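Fatty acid CoA ligase (Marinactinospora thermotolerans, PDB 6SQ8) binds adenosine monophosphate and 1-ethanoyl-9H-pyrido[3,4-b]indole-3-carboxylic acid as a member of the AMP-binding (ANL) enzyme superfamily. Local coordinates at residues H40-A45 with L68-I73; Y297-A302 with T378-T383; T320-P325 with L390-R395. All blocks are in the same frame, centred on the assembly; numbering follows the deposited sequence.

Interaction 1: residues H40-A45 with L68-I73; sequences HALTEA and LAVQAI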
loop_
_atom_site.group_PDB
_atom_site.type_symbol
_atom_site.label_atom_id
_atom_site.label_comp_id
_atom_site.label_asym_id
_atom_site.label_seq_id
_atom_site.Cartn_x
_atom_site.Cartn_y
_atom_site.Cartn_z
ATOM N N HIS A 40 -7.120 -22.355 -17.891
ATOM C CA HIS A 40 -7.238 -23.067 -19.168
ATOM C C HIS A 40 -7.392 -22.072 -20.338
ATOM O O HIS A 40 -6.673 -22.148 -21.327
ATOM C CB HIS A 40 -8.388 -24.078 -19.093
ATOM C CG HIS A 40 -8.519 -24.900 -20.330
ATOM N ND1 HIS A 40 -9.300 -24.519 -21.418
ATOM C CD2 HIS A 40 -7.989 -26.103 -20.639
ATOM C CE1 HIS A 40 -9.234 -25.454 -22.345
ATOM N NE2 HIS A 40 -8.424 -26.422 -21.899
ATOM N N ALA A 41 -8.306 -21.109 -20.204
ATOM C CA ALA A 41 -8.579 -20.144 -21.256
ATOM C C ALA A 41 -7.323 -19.344 -21.638
ATOM O O ALA A 41 -7.090 -19.068 -22.820
ATOM C CB ALA A 41 -9.691 -19.227 -20.815
ATOM N N LEU A 42 -6.531 -18.941 -20.633
ATOM C CA LEU A 42 -5.311 -18.120 -20.842
ATOM C C LEU A 42 -4.220 -18.977 -21.499
ATOM O O LEU A 42 -3.483 -18.491 -22.360
ATOM C CB LEU A 42 -4.815 -17.578 -19.493
ATOM C CG LEU A 42 -5.641 -16.473 -18.847
ATOM C CD1 LEU A 42 -5.321 -16.375 -17.367
ATOM C CD2 LEU A 42 -5.376 -15.144 -19.516
ATOM N N THR A 43 -4.109 -20.233 -21.038
ATOM C CA THR A 43 -3.195 -21.221 -21.592
ATOM C C THR A 43 -3.512 -21.376 -23.081
ATOM O O THR A 43 -2.634 -21.134 -23.915
ATOM C CB THR A 43 -3.266 -22.543 -20.806
ATOM O OG1 THR A 43 -2.297 -22.485 -19.753
ATOM C CG2 THR A 43 -3.035 -23.791 -21.633
ATOM N N GLU A 44 -4.779 -21.705 -23.382
ATOM C CA GLU A 44 -5.267 -21.974 -24.746
ATOM C C GLU A 44 -5.062 -20.768 -25.659
ATOM O O GLU A 44 -4.904 -20.941 -26.840
ATOM C CB GLU A 44 -6.754 -22.341 -24.769
ATOM C CG GLU A 44 -7.075 -23.714 -24.208
ATOM C CD GLU A 44 -6.289 -24.899 -24.739
ATOM O OE1 GLU A 44 -6.138 -25.883 -23.981
ATOM O OE2 GLU A 44 -5.809 -24.810 -25.886
ATOM N N ALA A 45 -5.077 -19.554 -25.115
ATOM C CA ALA A 45 -4.974 -18.339 -25.918
ATOM C C ALA A 45 -3.529 -18.079 -26.359
ATOM O O ALA A 45 -3.261 -17.076 -27.035
ATOM C CB ALA A 45 -5.523 -17.166 -25.141
ATOM N N LEU A 68 -4.794 -15.269 -9.512
ATOM C CA LEU A 68 -4.390 -16.572 -9.087
ATOM C C LEU A 68 -4.153 -17.448 -10.323
ATOM O O LEU A 68 -3.188 -18.207 -10.374
ATOM C CB LEU A 68 -5.494 -17.115 -8.172
ATOM C CG LEU A 68 -5.125 -18.280 -7.266
ATOM C CD1 LEU A 68 -3.718 -18.143 -6.713
ATOM C CD2 LEU A 68 -6.130 -18.405 -6.139
ATOM N N ALA A 69 -5.020 -17.308 -11.330
ATOM C CA ALA A 69 -4.896 -18.049 -12.585
ATOM C C ALA A 69 -3.628 -17.618 -13.334
ATOM O O ALA A 69 -2.859 -18.460 -13.764
ATOM C CB ALA A 69 -6.133 -17.867 -13.424
ATOM N N VAL A 70 -3.403 -16.311 -13.464
ATOM C CA VAL A 70 -2.217 -15.798 -14.129
ATOM C C VAL A 70 -0.954 -16.360 -13.471
ATOM O O VAL A 70 0.035 -16.647 -14.148
ATOM C CB VAL A 70 -2.194 -14.261 -14.122
ATOM C CG1 VAL A 70 -0.813 -13.708 -14.483
ATOM C CG2 VAL A 70 -3.279 -13.684 -15.033
ATOM N N GLN A 71 -0.968 -16.485 -12.144
ATOM C CA GLN A 71 0.207 -16.933 -11.394
ATOM C C GLN A 71 0.357 -18.454 -11.522
ATOM O O GLN A 71 1.458 -18.950 -11.721
ATOM C CB GLN A 71 0.122 -16.450 -9.946
ATOM C CG GLN A 71 0.425 -14.954 -9.810
ATOM C CD GLN A 71 0.114 -14.415 -8.437
ATOM O OE1 GLN A 71 -0.697 -14.972 -7.700
ATOM N NE2 GLN A 71 0.765 -13.324 -8.077
ATOM N N ALA A 72 -0.762 -19.174 -11.416
ATOM C CA ALA A 72 -0.815 -20.631 -11.562
ATOM C C ALA A 72 -0.209 -21.074 -12.902
ATOM O O ALA A 72 0.522 -22.047 -12.940
ATOM C CB ALA A 72 -2.240 -21.109 -11.439
ATOM N N ILE A 73 -0.494 -20.340 -13.984
ATOM C CA ILE A 73 -0.022 -20.710 -15.339
ATOM C C ILE A 73 1.386 -20.146 -15.583
ATOM O O ILE A 73 1.809 -19.981 -16.738
ATOM C CB ILE A 73 -0.994 -20.297 -16.467
ATOM C CG1 ILE A 73 -0.981 -18.788 -16.735
ATOM C CG2 ILE A 73 -2.387 -20.842 -16.222
ATOM C CD1 ILE A 73 -1.480 -18.414 -18.077
#
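Two backbone N-H groups grip the carbonyl oxygen of Leu68: Ala72 N at 2.8 Å from Leu68 O, and Gln71 N more weakly. One residue on, Ile73 N donates to Ala69 O at 3.0 Å, although Ile73 is the first residue to leave helical backbone angles. The side-chain amide of Gln71 is held outside the contact, its oxygen by Gln211 and its nitrogen by Ala156 O. No hydrogen bond crosses between 40-45 and 68-73, so the joint rests on aliphatic carbon. Leu42 touches with its CB and with one branch, CD1. The CB meets the tip of Ile73, CD1, at 3.7 Å, while Leu42 CD1 reaches past to Val70 CG2 at 4.1 Å and to Ala69 CB at 4.3 Å. This is the packing of helix 28-44 against helix 61-72, the latter being the connecting helix of a beta-alpha-beta unit between the parallel strands 52-56 and 76-79; Leu42 also touches Leu124 of the same sheet. Ile73 chi1 (74°) sets CG1 between the backbone N and the carbonyl carbon, and chi2 (159°) extends the chain to Leu42. Its other branch, CG2, slides past Thr43 OG1 at 3.9 Å, where the contact thins towards the partly exposed Thr43.

Interaction 2: residues Y297-A302 with T378-T383; sequences YGTQEA and TGDVGT. With AMP (adenosine monophosphate), chain G; EQ2 (1-ethanoyl-9~{H}-pyrido[3,4-b]indole-3-carboxylic acid), chain F.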
loop_
_atom_site.group_PDB
_atom_site.type_symbol
_atom_site.label_atom_id
_atom_site.label_comp_id
_atom_site.label_asym_id
_atom_site.label_seq_id
_atom_site.Cartn_x
_atom_site.Cartn_y
_atom_site.Cartn_z
ATOM N N TYR A 297 3.673 -0.848 7.873
ATOM C CA TYR A 297 4.627 -0.106 7.071
ATOM C C TYR A 297 5.269 -1.076 6.079
ATOM O O TYR A 297 5.746 -2.142 6.445
ATOM C CB TYR A 297 5.662 0.562 7.979
ATOM C CG TYR A 297 6.961 0.989 7.335
ATOM C CD1 TYR A 297 6.975 1.798 6.205
ATOM C CD2 TYR A 297 8.187 0.619 7.885
ATOM C CE1 TYR A 297 8.168 2.221 5.634
ATOM C CE2 TYR A 297 9.386 1.036 7.330
ATOM C CZ TYR A 297 9.375 1.845 6.203
ATOM O OH TYR A 297 10.552 2.254 5.660
ATOM N N GLY A 298 5.265 -0.674 4.816
ATOM C CA GLY A 298 5.989 -1.339 3.756
ATOM C C GLY A 298 6.293 -0.371 2.633
ATOM O O GLY A 298 5.945 0.803 2.713
ATOM N N THR A 299 6.997 -0.868 1.616
ATOM C CA THR A 299 7.252 -0.146 0.374
ATOM C C THR A 299 7.003 -1.116 -0.771
ATOM O O THR A 299 6.868 -2.307 -0.551
ATOM C CB THR A 299 8.660 0.455 0.345
ATOM O OG1 THR A 299 9.600 -0.530 -0.077
ATOM C CG2 THR A 299 9.086 1.023 1.687
ATOM N N GLN A 300 6.929 -0.588 -1.988
ATOM C CA GLN A 300 6.722 -1.392 -3.187
ATOM C C GLN A 300 7.904 -2.348 -3.330
ATOM O O GLN A 300 7.707 -3.518 -3.639
ATOM C CB GLN A 300 6.567 -0.509 -4.427
ATOM C CG GLN A 300 5.175 0.082 -4.579
ATOM C CD GLN A 300 4.287 -0.724 -5.495
ATOM O OE1 GLN A 300 4.083 -1.949 -5.360
ATOM N NE2 GLN A 300 3.749 -0.001 -6.462
ATOM N N GLU A 301 9.114 -1.846 -3.049
ATOM C CA GLU A 301 10.321 -2.627 -3.176
ATOM C C GLU A 301 10.442 -3.631 -2.009
ATOM O O GLU A 301 10.888 -4.745 -2.202
ATOM C CB GLU A 301 11.531 -1.701 -3.240
ATOM C CG GLU A 301 11.593 -0.838 -4.493
ATOM C CD GLU A 301 10.883 0.501 -4.382
ATOM O OE1 GLU A 301 9.974 0.610 -3.550
ATOM O OE2 GLU A 301 11.235 1.428 -5.137
ATOM N N ALA A 302 10.023 -3.255 -0.795
ATOM C CA ALA A 302 10.325 -4.027 0.394
ATOM C C ALA A 302 9.219 -5.028 0.739
ATOM O O ALA A 302 9.452 -5.944 1.536
ATOM C CB ALA A 302 10.536 -3.088 1.555
ATOM N N THR A 378 15.228 1.549 1.422
ATOM C CA THR A 378 13.804 1.839 1.417
ATOM C C THR A 378 13.529 3.202 0.785
ATOM O O THR A 378 12.527 3.364 0.117
ATOM C CB THR A 378 13.211 1.831 2.828
ATOM O OG1 THR A 378 13.898 2.824 3.595
ATOM C CG2 THR A 378 13.296 0.470 3.491
ATOM N N GLY A 379 14.413 4.171 1.038
ATOM C CA GLY A 379 14.172 5.566 0.650
ATOM C C GLY A 379 13.650 6.413 1.805
ATOM O O GLY A 379 13.408 7.600 1.644
ATOM N N ASP A 380 13.459 5.769 2.971
ATOM C CA ASP A 380 13.013 6.406 4.173
ATOM C C ASP A 380 14.213 6.630 5.085
ATOM O O ASP A 380 15.233 5.938 4.982
ATOM C CB ASP A 380 11.977 5.565 4.907
ATOM C CG ASP A 380 10.672 5.472 4.156
ATOM O OD1 ASP A 380 10.204 6.554 3.671
ATOM O OD2 ASP A 380 10.131 4.313 4.034
ATOM N N VAL A 381 14.023 7.596 5.984
ATOM C CA VAL A 381 14.970 7.991 6.984
ATOM C C VAL A 381 14.272 7.878 8.347
ATOM O O VAL A 381 13.093 8.189 8.481
ATOM C CB VAL A 381 15.456 9.418 6.669
ATOM C CG1 VAL A 381 15.980 10.146 7.881
ATOM C CG2 VAL A 381 16.499 9.405 5.576
ATOM N N GLY A 382 15.003 7.408 9.360
ATOM C CA GLY A 382 14.397 7.190 10.670
ATOM C C GLY A 382 15.378 6.693 11.718
ATOM O O GLY A 382 16.589 6.791 11.553
ATOM N N THR A 383 14.825 6.182 12.819
ATOM C CA THR A 383 15.605 5.740 13.937
ATOM C C THR A 383 14.771 4.829 14.848
ATOM O O THR A 383 13.536 4.877 14.835
ATOM C CB THR A 383 16.129 6.943 14.731
ATOM O OG1 THR A 383 17.111 6.456 15.643
ATOM C CG2 THR A 383 15.055 7.665 15.515
HETATM P P AMP G . 5.936 3.508 -2.309
HETATM O O1P AMP G . 5.790 2.015 -2.245
HETATM O O2P AMP G . 7.318 3.998 -2.764
HETATM O O3P AMP G . 4.772 4.126 -3.053
HETATM O "O5'" AMP G . 5.739 3.961 -0.745
HETATM C "C5'" AMP G . 6.686 3.780 0.327
HETATM C "C4'" AMP G . 6.742 4.981 1.267
HETATM O "O4'" AMP G . 5.483 5.300 1.840
HETATM C "C3'" AMP G . 7.621 4.717 2.457
HETATM O "O3'" AMP G . 8.892 5.166 2.081
HETATM C "C2'" AMP G . 7.035 5.488 3.637
HETATM O "O2'" AMP G . 7.589 6.794 3.920
HETATM C "C1'" AMP G . 5.577 5.634 3.235
HETATM N N9 AMP G . 4.760 4.729 4.085
HETATM C C8 AMP G . 4.159 3.568 3.732
HETATM N N7 AMP G . 3.504 3.028 4.795
HETATM C C5 AMP G . 3.696 3.856 5.847
HETATM C C6 AMP G . 3.296 3.892 7.276
HETATM N N6 AMP G . 2.532 2.932 7.808
HETATM N N1 AMP G . 3.715 4.936 8.015
HETATM C C2 AMP G . 4.487 5.925 7.483
HETATM N N3 AMP G . 4.902 5.964 6.196
HETATM C C4 AMP G . 4.531 4.974 5.361
HETATM C C1 EQ2 F . 2.056 -2.968 4.464
HETATM C C2 EQ2 F . 1.953 -1.697 3.696
HETATM O O1 EQ2 F . 1.377 -0.747 4.194
HETATM C C3 EQ2 F . 2.509 -1.619 2.298
HETATM N N1 EQ2 F . 2.702 -0.393 1.797
HETATM C C4 EQ2 F . 3.172 -0.242 0.549
HETATM C C5 EQ2 F . 3.327 1.170 0.028
HETATM O O2 EQ2 F . 3.071 2.117 0.802
HETATM O O3 EQ2 F . 3.659 1.269 -1.166
HETATM C C6 EQ2 F . 3.469 -1.322 -0.273
HETATM C C7 EQ2 F . 3.283 -2.602 0.216
HETATM C C8 EQ2 F . 3.488 -3.924 -0.312
HETATM C C9 EQ2 F . 3.947 -4.438 -1.523
HETATM C C10 EQ2 F . 4.021 -5.805 -1.682
HETATM C C11 EQ2 F . 3.643 -6.670 -0.659
HETATM C C12 EQ2 F . 3.198 -6.199 0.553
HETATM C C13 EQ2 F . 3.123 -4.817 0.712
HETATM N N2 EQ2 F . 2.705 -4.091 1.810
HETATM C C14 EQ2 F . 2.796 -2.758 1.528
#
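Tyr297 and Asp380 meet tip to tip in the tight, buried part of this contact. Tyr297 OH donates to Asp380 OD2 over 2.7 Å, using the anti lone pair of that oxygen, and the ring and carboxylate planes stand 51° apart. Tyr297 CG is anti to the backbone N (chi1 161°), which brings the CD1-CE1 side of the ring beside the adenine and ribose, with AMP N7 at its edge. The other carboxylate oxygen, Asp380 OD1, accepts from AMP O2' at 2.6 Å. Asp380 N in turn donates to Thr378 OG1 at 3.0 Å (165°), in an ST turn at the corner where the chain turns at Gly379; Thr378 OG1 is also bonded to Val349 O. By family sequence, Thr378-Gly379-Asp380 probably matches the A7 (TGD) core motif of ANL enzymes and Tyr297 to Glu301, less exactly, the A5 (YGxTE-like) motif. Long, weak ion pairs from Arg395 and Arg410 would tend to keep Asp380 ionised. Packing loosens towards Thr299, whose CG2 approaches Thr378 CB at 4.4 Å. Beyond it 300-302 have helical backbone angles without the regular bonds; Thr299 OG1 accepts from Ala302 N at 2.8 Å in an ST motif, and Gln300 N donates to AMP O1P at 2.9 Å. Gln300 and Glu301 are partly exposed, and Glu301 bonds Tyr360 rather than segment 378-383.

Interaction 3: residues T320-P325 with L390-R395; sequences TAVGRP and LHLTDR. With AMP (adenosine monophosphate), chain G.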
loop_
_atom_site.group_PDB
_atom_site.type_symbol
_atom_site.label_atom_id
_atom_site.label_comp_id
_atom_site.label_asym_id
_atom_site.label_seq_id
_atom_site.Cartn_x
_atom_site.Cartn_y
_atom_site.Cartn_z
ATOM N N THR A 320 4.225 7.954 16.930
ATOM C CA THR A 320 5.055 8.434 15.838
ATOM C C THR A 320 5.855 7.287 15.211
ATOM O O THR A 320 6.737 7.540 14.386
ATOM C CB THR A 320 6.017 9.524 16.318
ATOM O OG1 THR A 320 6.785 9.048 17.434
ATOM C CG2 THR A 320 5.268 10.786 16.683
ATOM N N ALA A 321 5.537 6.040 15.593
ATOM C CA ALA A 321 6.291 4.871 15.181
ATOM C C ALA A 321 5.502 4.031 14.173
ATOM O O ALA A 321 4.280 4.116 14.075
ATOM C CB ALA A 321 6.633 4.037 16.379
ATOM N N VAL A 322 6.254 3.209 13.429
ATOM C CA VAL A 322 5.715 2.229 12.486
ATOM C C VAL A 322 5.658 0.873 13.175
ATOM O O VAL A 322 4.896 -0.002 12.758
ATOM C CB VAL A 322 6.546 2.165 11.195
ATOM C CG1 VAL A 322 6.358 3.412 10.357
ATOM C CG2 VAL A 322 8.025 1.939 11.460
ATOM N N GLY A 323 6.478 0.723 14.216
ATOM C CA GLY A 323 6.431 -0.410 15.105
ATOM C C GLY A 323 7.723 -1.193 15.086
ATOM O O GLY A 323 8.748 -0.712 14.613
ATOM N N ARG A 324 7.650 -2.418 15.618
ATOM C CA ARG A 324 8.744 -3.359 15.567
ATOM C C ARG A 324 8.788 -3.975 14.172
ATOM O O ARG A 324 7.752 -4.203 13.570
ATOM C CB ARG A 324 8.580 -4.428 16.649
ATOM C CG ARG A 324 8.985 -3.975 18.048
ATOM C CD ARG A 324 9.404 -5.134 18.933
ATOM N NE ARG A 324 9.678 -4.692 20.293
ATOM C CZ ARG A 324 8.744 -4.521 21.229
ATOM N NH1 ARG A 324 7.462 -4.683 20.933
ATOM N NH2 ARG A 324 9.084 -4.159 22.455
ATOM N N PRO A 325 9.981 -4.249 13.603
ATOM C CA PRO A 325 10.072 -4.998 12.352
ATOM C C PRO A 325 9.396 -6.367 12.502
ATOM O O PRO A 325 9.392 -6.941 13.585
ATOM C CB PRO A 325 11.577 -5.179 12.127
ATOM C CG PRO A 325 12.194 -4.037 12.901
ATOM C CD PRO A 325 11.303 -3.871 14.122
ATOM N N LEU A 390 10.647 1.261 15.313
ATOM C CA LEU A 390 11.195 2.116 14.300
ATOM C C LEU A 390 10.311 3.362 14.197
ATOM O O LEU A 390 9.071 3.265 14.218
ATOM C CB LEU A 390 11.244 1.352 12.976
ATOM C CG LEU A 390 11.728 2.158 11.769
ATOM C CD1 LEU A 390 13.157 2.632 11.965
ATOM C CD2 LEU A 390 11.617 1.343 10.500
ATOM N N HIS A 391 10.970 4.528 14.109
ATOM C CA HIS A 391 10.315 5.806 13.907
ATOM C C HIS A 391 10.834 6.428 12.602
ATOM O O HIS A 391 12.037 6.637 12.444
ATOM C CB HIS A 391 10.616 6.746 15.073
ATOM C CG HIS A 391 9.892 6.444 16.341
ATOM N ND1 HIS A 391 10.305 5.455 17.221
ATOM C CD2 HIS A 391 8.841 7.054 16.930
ATOM C CE1 HIS A 391 9.519 5.458 18.283
ATOM N NE2 HIS A 391 8.607 6.426 18.123
ATOM N N LEU A 392 9.925 6.763 11.683
ATOM C CA LEU A 392 10.310 7.393 10.445
ATOM C C LEU A 392 10.224 8.911 10.606
ATOM O O LEU A 392 9.164 9.416 10.939
ATOM C CB LEU A 392 9.373 6.946 9.323
ATOM C CG LEU A 392 9.375 5.441 9.029
ATOM C CD1 LEU A 392 8.454 5.113 7.860
ATOM C CD2 LEU A 392 10.779 4.899 8.771
ATOM N N THR A 393 11.321 9.616 10.281
ATOM C CA THR A 393 11.370 11.056 10.337
ATOM C C THR A 393 11.115 11.692 8.968
ATOM O O THR A 393 10.742 12.867 8.922
ATOM C CB THR A 393 12.709 11.533 10.904
ATOM O OG1 THR A 393 13.746 11.197 9.974
ATOM C CG2 THR A 393 12.959 10.974 12.289
ATOM N N ASP A 394 11.316 10.945 7.878
ATOM C CA ASP A 394 11.137 11.516 6.541
ATOM C C ASP A 394 11.394 10.493 5.426
ATOM O O ASP A 394 12.175 9.575 5.550
ATOM C CB ASP A 394 12.101 12.683 6.289
ATOM C CG ASP A 394 11.437 14.034 6.076
ATOM O OD1 ASP A 394 10.292 14.057 5.584
ATOM O OD2 ASP A 394 12.078 15.048 6.395
ATOM N N ARG A 395 10.736 10.727 4.299
ATOM C CA ARG A 395 11.206 10.314 2.974
ATOM C C ARG A 395 12.514 11.080 2.700
ATOM O O ARG A 395 12.616 12.254 3.007
ATOM C CB ARG A 395 10.068 10.658 2.003
ATOM C CG ARG A 395 9.870 9.756 0.798
ATOM C CD ARG A 395 10.041 8.262 0.996
ATOM N NE ARG A 395 10.347 7.667 -0.301
ATOM C CZ ARG A 395 10.367 6.362 -0.556
ATOM N NH1 ARG A 395 10.221 5.499 0.431
ATOM N NH2 ARG A 395 10.531 5.922 -1.792
HETATM P P AMP G . 5.936 3.508 -2.309
HETATM O O1P AMP G . 5.790 2.015 -2.245
HETATM O O2P AMP G . 7.318 3.998 -2.764
HETATM O O3P AMP G . 4.772 4.126 -3.053
HETATM O "O5'" AMP G . 5.739 3.961 -0.745
HETATM C "C5'" AMP G . 6.686 3.780 0.327
HETATM C "C4'" AMP G . 6.742 4.981 1.267
HETATM O "O4'" AMP G . 5.483 5.300 1.840
HETATM C "C3'" AMP G . 7.621 4.717 2.457
HETATM O "O3'" AMP G . 8.892 5.166 2.081
HETATM C "C2'" AMP G . 7.035 5.488 3.637
HETATM O "O2'" AMP G . 7.589 6.794 3.920
HETATM C "C1'" AMP G . 5.577 5.634 3.235
HETATM N N9 AMP G . 4.760 4.729 4.085
HETATM C C8 AMP G . 4.159 3.568 3.732
HETATM N N7 AMP G . 3.504 3.028 4.795
HETATM C C5 AMP G . 3.696 3.856 5.847
HETATM C C6 AMP G . 3.296 3.892 7.276
HETATM N N6 AMP G . 2.532 2.932 7.808
HETATM N N1 AMP G . 3.715 4.936 8.015
HETATM C C2 AMP G . 4.487 5.925 7.483
HETATM N N3 AMP G . 4.902 5.964 6.196
HETATM C C4 AMP G . 4.531 4.974 5.361
HETATM O O HOH W 1 6.808 6.666 11.775
#
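Backbone hydrogen bonds set the antiparallel pairing of 321-323 with 390-395. Val322 N donates to Leu390 O over 2.9 Å, almost straight (164°) and nearly along the C=O axis. Leu390 N returns a bond to Gly323 O at 2.8 Å, straighter still at hydrogen (174°), although the donor sits above the carbonyl plane. Further along, one water bridges the strands, donating to Thr320 O at 2.8 Å and accepting from Leu392 N at 3.1 Å. Strand 390-395 also carries a classic beta bulge, with Thr393 and Asp394 both facing Val381 on its other neighbour, strand 380-384. A CH-pi contact comes next: Ala321 CB lies over one face of the His391 ring, 3.7 Å from its centroid and 14° off the normal, while Thr320 stands at the ring edge. Weak hydrogen bonds join His391 NE2 to Glu317 O and ND1 to His389 O; if both hold, the imidazole would probably be doubly protonated. The aliphatic group is led by Val322. Its CG2 lies alongside Leu390 CB at 3.6 Å, and its CG1 crosses to Leu392 CD1 at 3.7 Å; Tyr297 touches all three residues. Val322 CG1 is also 3.8 Å from AMP N1, and Leu392 CD1 lies near AMP N3. Carbon branches of Val322 and Leu392 thus line one side of the adenine, whereas other residues, among them Gln295, hydrogen-bond AMP.

How the interactions relate
Interaction 1 comes first along the chain and closes before the other two open; its centre is about 33 Å from that of interaction 2 and about 40 Å from that of interaction 3, on the opposite side of the chain's centre from the latter. It joins helices beside the five-stranded parallel sheet, apart from the nucleotide. Interactions 2 and 3 have centres about 9 Å apart, and their segments alternate in sequence. Strands 380-384 and 390-395 are consecutive neighbours in one sheet, with Thr383 O to His391 N at 2.7 Å a probable hydrogen bond. Both contacts touch AMP, so one strand framework shapes its ribose and adenine surroundings.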